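Local coordinates for protein LYND (Lyngbya aestuarii, PDB 4V1T) that probably uses ATP to cyclise residues of a precursor peptide to heterocycles during cyanobactin maturation, as a leader-peptide-binding YcaO-type heterocyclase, at residues K266-K270 with F282-D287; A133-I139 with A261-A265. One frame throughout, in Å; residues are numbered along the deposited sequence.

In the fold
Helix 250-275 serves both contacts, and they show how one helix can change chemistry along its length. In contact 2, Ala261-Ala265 meets the end of helix 124-135 through buried alkyl groups. Directly after it, in contact 1, Lys266-Lys270 faces the loop leading into strand 289-294 of the mixed sheet; this contact is only partly buried, and lysine amines, a threonine, an aspartate and water take part in it. The centres of the two contacts lie about 13 Å apart, and the two sites touch where Ile268 CD1 meets Ile139 CD1 at 3.4 Å and Leu286 CD1 meets Glu263 CB at 3.5 Å. Both also reach the second subunit.

Contact 1. Residues K266-K270 with F282-D287; sequences KWIVK and FFPTLD
Lys270 sets its CD over one face of the Phe283 ring, while its CB lies 3.7 Å from CZ at the rim, in a helix-to-loop contact where helix 250-275 packs against the irregular segment that enters strand 289-294 of the mixed sheet. Residues 266-270 are regular helix; Phe283 and Pro284 have polyproline-II angles (phi/psi -59/146 and -70/144), and Trp267 and Thr285 come closest, CA to CA 6.0 Å. With chi1 t, Lys270 reaches along the loop and its NZ donates to Phe283 O (2.9 Å) and Thr285 OG1 (3.2 Å). Thr285, chi1 p, donates a hydrogen bond from OG1 to Asp287 OD1 (2.8 Å), and sets OG1 at the edge of the Trp267 ring, 3.5 Å from CE3. The Phe283 ring, chi1 p, turns its edge to Lys266, CE1 to O 3.4 Å. Lys266 NZ, salt-bridged to Glu263 and bonded to Ser296 O of the second subunit, donates to a water (3.0 Å) that in turn donates to Pro284 O at 2.9 Å.

Contact 2. Residues A133-I139 with A261-A265; sequences ALRDIGI and ATEIA
Ala261, Leu134 and Ile264 bury the most surface where the C-terminal end of helix 124-135, the crossover of a beta-alpha-beta unit between adjacent parallel strands 114-118 and 141-142, packs on helix 250-275. Ala261 and Leu134 come closest in the backbone, CA to CA 5.5 Å, a spacing that the small alanine permits. Ala261 CB lies 4.1 Å from both Ala133 CB and Leu134 CD2. Leu134, chi1 m and chi2 t, also sets CD2 3.8 Å from Ile264 CG2. A Schellman motif ends the helix: Ile139 N donates to Leu134 O (2.9 Å) and Gly138 N to Arg135 O (3.2 Å), with Gly138 as C-prime residue at phi/psi 95/8, where a side chain would strike the preceding carbonyl. Ile137, before the glycine, and Ile139, after it, both point toward helix 250-275 and share Ala265. Ile137, chi1 p, places CD1 3.5 Å from Ala261 O and 3.9 Å from Ala265 CB; Ile139, chi1 m, places CD1 3.6 Å from that Ala265 CB. Ile137 also packs directly on Pro250 of the second subunit, at the subunit interface. With only alkyl groups meeting between side chains, the contact depends on close fit and burial rather than directed polar bonds.

Contact 1. Residues K266-K270 with F282-D287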
ATOM      1  N   LYS B 266      11.465   9.759  24.173  1.00 35.03           N
ATOM      2  CA  LYS B 266      12.139   9.760  22.900  1.00 34.79           C
ATOM      3  C   LYS B 266      12.264  11.165  22.349  1.00 39.22           C
ATOM      4  O   LYS B 266      13.264  11.496  21.712  1.00 35.12           O
ATOM      5  CB  LYS B 266      11.411   8.864  21.899  1.00 37.99           C
ATOM      6  CG  LYS B 266      11.661   7.377  22.106  1.00 44.96           C
ATOM      7  CD  LYS B 266      11.427   6.583  20.837  1.00 61.31           C
ATOM      8  CE  LYS B 266       9.962   6.321  20.613  1.00 46.37           C
ATOM      9  NZ  LYS B 266       9.639   6.161  19.177  1.00 43.45           N
ATOM     10  N   TRP B 267      11.258  11.999  22.589  1.00 38.17           N
ATOM     11  CA  TRP B 267      11.331  13.386  22.140  1.00 39.72           C
ATOM     12  C   TRP B 267      12.396  14.193  22.878  1.00 40.23           C
ATOM     13  O   TRP B 267      13.190  14.897  22.252  1.00 43.20           O
ATOM     14  CB  TRP B 267       9.985  14.109  22.280  1.00 37.61           C
ATOM     15  CG  TRP B 267      10.146  15.549  21.992  1.00 38.18           C
ATOM     16  CD1 TRP B 267      10.183  16.564  22.900  1.00 46.73           C
ATOM     17  CD2 TRP B 267      10.372  16.147  20.714  1.00 38.58           C
ATOM     18  NE1 TRP B 267      10.398  17.759  22.266  1.00 43.59           N
ATOM     19  CE2 TRP B 267      10.511  17.532  20.921  1.00 41.59           C
ATOM     20  CE3 TRP B 267      10.451  15.647  19.411  1.00 50.76           C
ATOM     21  CZ2 TRP B 267      10.723  18.423  19.879  1.00 42.39           C
ATOM     22  CZ3 TRP B 267      10.673  16.534  18.373  1.00 52.45           C
ATOM     23  CH2 TRP B 267      10.809  17.907  18.614  1.00 46.90           C
ATOM     24  N   ILE B 268      12.405  14.104  24.204  1.00 31.56           N
ATOM     25  CA  ILE B 268      13.328  14.914  25.004  1.00 35.55           C
ATOM     26  C   ILE B 268      14.768  14.496  24.735  1.00 35.49           C
ATOM     27  O   ILE B 268      15.674  15.346  24.729  1.00 39.86           O
ATOM     28  CB  ILE B 268      13.036  14.839  26.526  1.00 43.07           C
ATOM     29  CG1 ILE B 268      13.081  13.394  27.024  1.00 58.00           C
ATOM     30  CG2 ILE B 268      11.681  15.462  26.824  1.00 49.89           C
ATOM     31  CD1 ILE B 268      12.956  13.248  28.524  1.00 62.19           C
ATOM     32  N   VAL B 269      14.990  13.199  24.497  1.00 36.27           N
ATOM     33  CA  VAL B 269      16.342  12.711  24.209  1.00 34.08           C
ATOM     34  C   VAL B 269      16.792  13.249  22.863  1.00 37.76           C
ATOM     35  O   VAL B 269      17.896  13.797  22.718  1.00 42.00           O
ATOM     36  CB  VAL B 269      16.405  11.181  24.222  1.00 31.81           C
ATOM     37  CG1 VAL B 269      17.705  10.667  23.596  1.00 39.66           C
ATOM     38  CG2 VAL B 269      16.256  10.669  25.638  1.00 37.83           C
ATOM     39  N   LYS B 270      15.921  13.098  21.876  1.00 40.21           N
ATOM     40  CA  LYS B 270      16.150  13.656  20.555  1.00 38.72           C
ATOM     41  C   LYS B 270      16.430  15.160  20.619  1.00 41.67           C
ATOM     42  O   LYS B 270      17.344  15.676  19.970  1.00 38.98           O
ATOM     43  CB  LYS B 270      14.943  13.365  19.665  1.00 44.64           C
ATOM     44  CG  LYS B 270      14.973  14.017  18.292  1.00 44.26           C
ATOM     45  CD  LYS B 270      14.299  13.120  17.270  1.00 51.59           C
ATOM     46  CE  LYS B 270      14.075  13.801  15.949  1.00 58.13           C
ATOM     47  NZ  LYS B 270      13.214  12.973  15.064  1.00 71.59           N
ATOM     48  N   PHE B 282      18.227  10.530  14.119  1.00 63.30           N
ATOM     49  CA  PHE B 282      17.434  10.088  12.979  1.00 74.99           C
ATOM     50  C   PHE B 282      16.040   9.602  13.351  1.00 70.36           C
ATOM     51  O   PHE B 282      15.073   9.875  12.638  1.00 74.63           O
ATOM     52  CB  PHE B 282      18.171   8.968  12.245  1.00 92.52           C
ATOM     53  CG  PHE B 282      19.476   9.401  11.637  1.00 97.04           C
ATOM     54  CD1 PHE B 282      19.504  10.046  10.407  1.00 95.67           C
ATOM     55  CD2 PHE B 282      20.674   9.180  12.301  1.00100.88           C
ATOM     56  CE1 PHE B 282      20.705  10.450   9.844  1.00 92.43           C
ATOM     57  CE2 PHE B 282      21.880   9.582  11.744  1.00103.39           C
ATOM     58  CZ  PHE B 282      21.895  10.220  10.514  1.00 95.75           C
ATOM     59  N   PHE B 283      15.938   8.885  14.465  1.00 46.13           N
ATOM     60  CA  PHE B 283      14.753   8.099  14.748  1.00 44.53           C
ATOM     61  C   PHE B 283      13.489   8.967  14.807  1.00 38.54           C
ATOM     62  O   PHE B 283      13.540  10.117  15.244  1.00 41.91           O
ATOM     63  CB  PHE B 283      14.938   7.305  16.053  1.00 51.32           C
ATOM     64  CG  PHE B 283      15.091   8.160  17.294  1.00 44.04           C
ATOM     65  CD1 PHE B 283      13.981   8.665  17.956  1.00 37.63           C
ATOM     66  CD2 PHE B 283      16.342   8.421  17.819  1.00 47.35           C
ATOM     67  CE1 PHE B 283      14.118   9.430  19.099  1.00 43.22           C
ATOM     68  CE2 PHE B 283      16.489   9.188  18.963  1.00 39.09           C
ATOM     69  CZ  PHE B 283      15.376   9.701  19.602  1.00 37.14           C
ATOM     70  N   PRO B 284      12.352   8.408  14.373  1.00 45.39           N
ATOM     71  CA  PRO B 284      11.120   9.200  14.337  1.00 42.96           C
ATOM     72  C   PRO B 284      10.565   9.538  15.716  1.00 41.60           C
ATOM     73  O   PRO B 284      10.666   8.741  16.642  1.00 38.97           O
ATOM     74  CB  PRO B 284      10.150   8.301  13.559  1.00 40.07           C
ATOM     75  CG  PRO B 284      10.652   6.928  13.786  1.00 62.49           C
ATOM     76  CD  PRO B 284      12.145   7.036  13.872  1.00 52.94           C
ATOM     77  N   THR B 285       9.993  10.732  15.831  1.00 43.79           N
ATOM     78  CA  THR B 285       9.275  11.154  17.020  1.00 42.96           C
ATOM     79  C   THR B 285       7.931  11.740  16.570  1.00 43.49           C
ATOM     80  O   THR B 285       7.629  11.759  15.384  1.00 41.52           O
ATOM     81  CB  THR B 285      10.087  12.170  17.839  1.00 46.47           C
ATOM     82  OG1 THR B 285      10.662  13.139  16.964  1.00 36.31           O
ATOM     83  CG2 THR B 285      11.198  11.482  18.586  1.00 51.21           C
ATOM     84  N   LEU B 286       7.130  12.217  17.510  1.00 34.06           N
ATOM     85  CA  LEU B 286       5.762  12.645  17.200  1.00 34.49           C
ATOM     86  C   LEU B 286       5.657  14.069  16.644  1.00 37.16           C
ATOM     87  O   LEU B 286       4.561  14.608  16.519  1.00 43.91           O
ATOM     88  CB  LEU B 286       4.905  12.525  18.450  1.00 41.77           C
ATOM     89  CG  LEU B 286       4.742  11.114  19.012  1.00 44.87           C
ATOM     90  CD1 LEU B 286       3.983  11.172  20.328  1.00 40.24           C
ATOM     91  CD2 LEU B 286       4.018  10.223  18.025  1.00 44.61           C
ATOM     92  N   ASP B 287       6.788  14.688  16.319  1.00 41.76           N
ATOM     93  CA  ASP B 287       6.764  16.041  15.757  1.00 40.36           C
ATOM     94  C   ASP B 287       6.084  16.042  14.389  1.00 36.06           C
ATOM     95  O   ASP B 287       6.527  15.372  13.463  1.00 45.33           O
ATOM     96  CB  ASP B 287       8.174  16.627  15.654  1.00 41.36           C
ATOM     97  CG  ASP B 287       9.142  15.709  14.910  1.00 38.87           C
ATOM     98  OD1 ASP B 287       9.090  14.478  15.119  1.00 45.08           O
ATOM     99  OD2 ASP B 287       9.940  16.219  14.108  1.00 43.78           O
TER
HETATM  100  O   HOH W   1       8.005   7.743  17.233  1.00 49.76           O
HETATM  101  O   HOH W   2      10.353  12.591  13.625  1.00 38.24           O

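Contact 2. Residues A133-I139 with A261-A265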
ATOM      1  N   ALA B 133       4.089   7.170  35.426  1.00 50.84           N
ATOM      2  CA  ALA B 133       4.655   6.492  34.278  1.00 49.68           C
ATOM      3  C   ALA B 133       5.971   7.138  33.866  1.00 48.84           C
ATOM      4  O   ALA B 133       6.950   6.448  33.574  1.00 39.98           O
ATOM      5  CB  ALA B 133       3.678   6.514  33.126  1.00 52.46           C
ATOM      6  N   LEU B 134       5.997   8.465  33.843  1.00 49.40           N
ATOM      7  CA  LEU B 134       7.201   9.196  33.473  1.00 47.19           C
ATOM      8  C   LEU B 134       8.316   9.002  34.500  1.00 45.15           C
ATOM      9  O   LEU B 134       9.492   8.849  34.143  1.00 41.25           O
ATOM     10  CB  LEU B 134       6.892  10.686  33.312  1.00 45.06           C
ATOM     11  CG  LEU B 134       6.121  11.047  32.040  1.00 43.57           C
ATOM     12  CD1 LEU B 134       5.457  12.417  32.149  1.00 39.13           C
ATOM     13  CD2 LEU B 134       7.047  10.996  30.847  1.00 39.62           C
ATOM     14  N   ARG B 135       7.939   9.015  35.772  1.00 45.91           N
ATOM     15  CA  ARG B 135       8.894   8.872  36.863  1.00 43.83           C
ATOM     16  C   ARG B 135       9.586   7.512  36.832  1.00 51.74           C
ATOM     17  O   ARG B 135      10.743   7.389  37.197  1.00 43.18           O
ATOM     18  CB  ARG B 135       8.184   9.074  38.203  1.00 45.66           C
ATOM     19  CG  ARG B 135       9.094   9.027  39.418  1.00 58.66           C
ATOM     20  CD  ARG B 135       8.301   9.366  40.669  1.00 68.24           C
ATOM     21  NE  ARG B 135       9.128   9.375  41.872  1.00 96.58           N
ATOM     22  CZ  ARG B 135       8.714   9.790  43.069  1.00113.80           C
ATOM     23  NH1 ARG B 135       7.475  10.235  43.240  1.00111.66           N
ATOM     24  NH2 ARG B 135       9.540   9.760  44.105  1.00128.10           N
ATOM     25  N   ASP B 136       8.871   6.494  36.389  1.00 48.08           N
ATOM     26  CA  ASP B 136       9.420   5.147  36.333  1.00 48.15           C
ATOM     27  C   ASP B 136      10.484   5.010  35.235  1.00 51.42           C
ATOM     28  O   ASP B 136      11.261   4.067  35.241  1.00 51.03           O
ATOM     29  CB  ASP B 136       8.293   4.127  36.121  1.00 42.81           C
ATOM     30  CG  ASP B 136       7.384   4.001  37.330  1.00 60.47           C
ATOM     31  OD1 ASP B 136       7.790   4.428  38.431  1.00 63.96           O
ATOM     32  OD2 ASP B 136       6.263   3.466  37.191  1.00 67.59           O
ATOM     33  N   ILE B 137      10.522   5.953  34.299  1.00 41.91           N
ATOM     34  CA  ILE B 137      11.532   5.931  33.256  1.00 43.02           C
ATOM     35  C   ILE B 137      12.513   7.086  33.418  1.00 46.82           C
ATOM     36  O   ILE B 137      13.290   7.371  32.516  1.00 44.72           O
ATOM     37  CB  ILE B 137      10.902   5.961  31.846  1.00 43.49           C
ATOM     38  CG1 ILE B 137      10.013   7.189  31.659  1.00 39.66           C
ATOM     39  CG2 ILE B 137      10.084   4.699  31.618  1.00 39.47           C
ATOM     40  CD1 ILE B 137       9.515   7.365  30.245  1.00 37.67           C
ATOM     41  N   GLY B 138      12.472   7.745  34.570  1.00 56.16           N
ATOM     42  CA  GLY B 138      13.480   8.735  34.931  1.00 54.37           C
ATOM     43  C   GLY B 138      13.151  10.180  34.612  1.00 53.93           C
ATOM     44  O   GLY B 138      13.998  11.051  34.762  1.00 42.38           O
ATOM     45  N   ILE B 139      11.925  10.443  34.177  1.00 57.74           N
ATOM     46  CA  ILE B 139      11.528  11.790  33.795  1.00 47.04           C
ATOM     47  C   ILE B 139      10.707  12.424  34.905  1.00 54.76           C
ATOM     48  O   ILE B 139       9.715  11.849  35.351  1.00 43.75           O
ATOM     49  CB  ILE B 139      10.727  11.783  32.478  1.00 37.62           C
ATOM     50  CG1 ILE B 139      11.622  11.310  31.337  1.00 35.57           C
ATOM     51  CG2 ILE B 139      10.209  13.175  32.151  1.00 36.64           C
ATOM     52  CD1 ILE B 139      10.889  10.989  30.057  1.00 36.99           C
ATOM     53  N   ALA B 261       4.379   8.093  27.549  1.00 38.19           N
ATOM     54  CA  ALA B 261       5.611   8.260  28.317  1.00 38.82           C
ATOM     55  C   ALA B 261       6.853   7.941  27.465  1.00 37.59           C
ATOM     56  O   ALA B 261       7.835   8.683  27.478  1.00 38.13           O
ATOM     57  CB  ALA B 261       5.583   7.383  29.561  1.00 38.16           C
ATOM     58  N   THR B 262       6.783   6.845  26.719  1.00 35.93           N
ATOM     59  CA  THR B 262       7.869   6.430  25.842  1.00 35.48           C
ATOM     60  C   THR B 262       8.173   7.487  24.784  1.00 36.93           C
ATOM     61  O   THR B 262       9.332   7.819  24.536  1.00 34.95           O
ATOM     62  CB  THR B 262       7.520   5.102  25.143  1.00 33.93           C
ATOM     63  OG1 THR B 262       7.325   4.089  26.132  1.00 32.32           O
ATOM     64  CG2 THR B 262       8.630   4.669  24.197  1.00 30.86           C
ATOM     65  N   GLU B 263       7.126   8.018  24.157  1.00 26.14           N
ATOM     66  CA  GLU B 263       7.306   9.000  23.092  1.00 33.58           C
ATOM     67  C   GLU B 263       7.757  10.352  23.647  1.00 33.94           C
ATOM     68  O   GLU B 263       8.446  11.124  22.964  1.00 32.97           O
ATOM     69  CB  GLU B 263       6.024   9.152  22.280  1.00 38.39           C
ATOM     70  CG  GLU B 263       5.645   7.915  21.488  1.00 41.30           C
ATOM     71  CD  GLU B 263       6.694   7.512  20.463  1.00 44.03           C
ATOM     72  OE1 GLU B 263       7.323   8.404  19.856  1.00 34.05           O
ATOM     73  OE2 GLU B 263       6.882   6.297  20.254  1.00 37.79           O
ATOM     74  N   ILE B 264       7.374  10.630  24.882  1.00 35.20           N
ATOM     75  CA  ILE B 264       7.843  11.821  25.562  1.00 33.08           C
ATOM     76  C   ILE B 264       9.354  11.701  25.783  1.00 36.02           C
ATOM     77  O   ILE B 264      10.099  12.626  25.510  1.00 42.71           O
ATOM     78  CB  ILE B 264       7.111  12.033  26.897  1.00 35.78           C
ATOM     79  CG1 ILE B 264       5.698  12.558  26.632  1.00 37.09           C
ATOM     80  CG2 ILE B 264       7.855  13.049  27.771  1.00 41.22           C
ATOM     81  CD1 ILE B 264       4.744  12.394  27.806  1.00 36.65           C
ATOM     82  N   ALA B 265       9.777  10.545  26.283  1.00 36.61           N
ATOM     83  CA  ALA B 265      11.191  10.270  26.521  1.00 35.53           C
ATOM     84  C   ALA B 265      11.992  10.356  25.230  1.00 34.38           C
ATOM     85  O   ALA B 265      13.054  10.962  25.189  1.00 35.42           O
ATOM     86  CB  ALA B 265      11.364   8.904  27.157  1.00 41.73           C
TER